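Local coordinates for protein CheQ (Campylobacter jejuni subsp. jejuni, PDB 6A51) that probably helps control transcription of the core chemotaxis operon cheVAW, together with the regulator CheP, at residues His34-Ile39 with Arg77-Leu82. Residues are numbered along the deposited sequence; the frame is centred on the assembly and turned at random.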
loop_
_atom_site.group_PDB
_atom_site.type_symbol
_atom_site.label_atom_id
_atom_site.label_comp_id
_atom_site.label_asym_id
_atom_site.label_seq_id
_atom_site.Cartn_x
_atom_site.Cartn_y
_atom_site.Cartn_z
ATOM N N HIS A 34 -11.872 10.598 -10.352
ATOM C CA HIS A 34 -12.486 11.071 -11.588
ATOM C C HIS A 34 -13.978 10.779 -11.641
ATOM O O HIS A 34 -14.696 11.439 -12.392
ATOM C CB HIS A 34 -11.782 10.477 -12.805
ATOM C CG HIS A 34 -12.325 9.156 -13.249
ATOM N ND1 HIS A 34 -11.989 7.969 -12.638
ATOM C CD2 HIS A 34 -13.136 8.829 -14.282
ATOM C CE1 HIS A 34 -12.581 6.967 -13.266
ATOM N NE2 HIS A 34 -13.282 7.463 -14.268
ATOM N N ARG A 35 -14.436 9.808 -10.871
ATOM C CA ARG A 35 -15.858 9.524 -10.753
ATOM C C ARG A 35 -16.579 10.633 -9.937
ATOM O O ARG A 35 -17.626 11.075 -10.301
ATOM C CB ARG A 35 -16.134 8.082 -10.293
ATOM C CG ARG A 35 -15.522 6.986 -11.183
ATOM C CD ARG A 35 -16.042 5.558 -10.920
ATOM N NE ARG A 35 -15.102 4.404 -11.007
ATOM C CZ ARG A 35 -15.144 3.425 -11.930
ATOM N NH1 ARG A 35 -16.039 3.454 -12.904
ATOM N NH2 ARG A 35 -14.285 2.398 -11.912
ATOM N N PHE A 36 -15.982 11.102 -8.856
ATOM C CA PHE A 36 -16.536 12.164 -8.036
ATOM C C PHE A 36 -16.560 13.496 -8.731
ATOM O O PHE A 36 -17.448 14.291 -8.533
ATOM C CB PHE A 36 -15.812 12.291 -6.713
ATOM C CG PHE A 36 -16.033 11.140 -5.810
ATOM C CD1 PHE A 36 -17.243 10.494 -5.796
ATOM C CD2 PHE A 36 -15.047 10.703 -4.978
ATOM C CE1 PHE A 36 -17.463 9.423 -4.978
ATOM C CE2 PHE A 36 -15.256 9.633 -4.149
ATOM C CZ PHE A 36 -16.465 8.989 -4.151
ATOM N N ALA A 37 -15.529 13.732 -9.511
ATOM C CA ALA A 37 -15.338 14.946 -10.288
ATOM C C ALA A 37 -16.192 15.029 -11.530
ATOM O O ALA A 37 -16.483 16.089 -12.025
ATOM C CB ALA A 37 -13.877 15.112 -10.635
ATOM N N GLY A 38 -16.548 13.876 -12.044
ATOM C CA GLY A 38 -17.353 13.781 -13.226
ATOM C C GLY A 38 -16.553 13.789 -14.487
ATOM O O GLY A 38 -17.099 13.705 -15.558
ATOM N N ILE A 39 -15.248 13.891 -14.358
ATOM C CA ILE A 39 -14.350 13.905 -15.483
ATOM C C ILE A 39 -13.959 12.548 -15.997
ATOM O O ILE A 39 -14.271 11.544 -15.425
ATOM C CB ILE A 39 -13.127 14.765 -15.204
ATOM C CG1 ILE A 39 -12.214 14.110 -14.177
ATOM C CG2 ILE A 39 -13.569 16.117 -14.715
ATOM C CD1 ILE A 39 -11.170 15.035 -13.614
ATOM N N ARG A 77 -12.467 16.474 -1.700
ATOM C CA ARG A 77 -12.869 16.311 -0.306
ATOM C C ARG A 77 -13.695 15.050 -0.070
ATOM O O ARG A 77 -13.724 14.550 1.055
ATOM C CB ARG A 77 -13.631 17.550 0.180
ATOM C CG ARG A 77 -12.716 18.726 0.564
ATOM C CD ARG A 77 -13.494 19.951 1.073
ATOM N NE ARG A 77 -14.502 20.420 0.115
ATOM C CZ ARG A 77 -14.317 21.412 -0.759
ATOM N NH1 ARG A 77 -13.153 22.057 -0.810
ATOM N NH2 ARG A 77 -15.303 21.763 -1.588
ATOM N N GLN A 78 -14.336 14.500 -1.096
ATOM C CA GLN A 78 -15.081 13.262 -0.942
ATOM C C GLN A 78 -14.282 12.027 -1.333
ATOM O O GLN A 78 -14.866 10.948 -1.469
ATOM C CB GLN A 78 -16.380 13.314 -1.750
ATOM C CG GLN A 78 -16.214 13.718 -3.185
ATOM C CD GLN A 78 -17.505 14.243 -3.780
ATOM O OE1 GLN A 78 -17.524 15.282 -4.455
ATOM N NE2 GLN A 78 -18.601 13.527 -3.528
ATOM N N CYS A 79 -12.968 12.149 -1.516
ATOM C CA CYS A 79 -12.131 10.993 -1.835
ATOM C C CYS A 79 -11.653 10.291 -0.568
ATOM O O CYS A 79 -11.335 10.938 0.441
ATOM C CB CYS A 79 -10.919 11.404 -2.669
ATOM S SG CYS A 79 -11.188 11.453 -4.459
ATOM N N SER A 80 -11.577 8.965 -0.640
ATOM C CA SER A 80 -11.102 8.179 0.491
ATOM C C SER A 80 -9.685 8.571 0.901
ATOM O O SER A 80 -8.812 8.809 0.058
ATOM C CB SER A 80 -11.133 6.700 0.144
ATOM O OG SER A 80 -12.428 6.323 -0.268
ATOM N N GLY A 81 -9.461 8.631 2.210
ATOM C CA GLY A 81 -8.122 8.839 2.723
ATOM C C GLY A 81 -7.279 7.579 2.629
ATOM O O GLY A 81 -7.778 6.452 2.625
ATOM N N LEU A 82 -5.970 7.779 2.532
ATOM C CA LEU A 82 -5.067 6.649 2.372
ATOM C C LEU A 82 -3.864 6.761 3.303
ATOM O O LEU A 82 -2.806 6.199 3.000
ATOM C CB LEU A 82 -4.615 6.546 0.907
ATOM C CG LEU A 82 -5.692 6.298 -0.151
ATOM C CD1 LEU A 82 -5.213 6.762 -1.529
ATOM C CD2 LEU A 82 -6.042 4.824 -0.185
#
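A Cys sulfur-aromatic contact and a CH-pi contact, both on the ring of Phe36, join the end of helix 30-37 to the loop that follows helix 73-77. The ring of Phe36 reaches across to Gln78, whose aliphatic chain lies over one face, and to Cys79, whose sulfur comes up at the rim. Gln78 CG sits 4.1 Å from the ring centroid of Phe36 in an off-centre CH-pi contact. It lies over the CG-CD2 side of the ring, with Gln78 CG 3.7 Å from Phe36 CG. A chi1 of 51° sets CG of Gln78 between its own backbone N and carbonyl carbon, and from there the extended chain brings CD over the CB-CG bond of Phe36. Amide and ring planes are nearly parallel, 12° apart. The backbone carbonyl O of Gln78 lies above the same face of the ring, beyond the rim beside Phe36 CE2. Both segments are leaving helices here: Gly38 takes a positive phi just after helix 30-37, with a weak bond from Gly38 N to His34 O, while Gln78 is the first residue to depart from helical angles after helix 73-77. Cys79 SG lies 5.3 Å from the Phe36 ring centroid and 85° off its normal, essentially in the ring plane, and its nearest ring atom is Phe36 CD2 at 4.0 Å. Cys79 is buried and also packs on Glu32 and Phe33 of helix 30-37, whereas Phe36 and Gln78 are exposed. No hydrogen bond links the two segments directly; one from Ser80 N to Glu32 OE2 ties the loop to the preceding turn of helix 30-37, and Ala75 of helix 73-77 also touches Phe36.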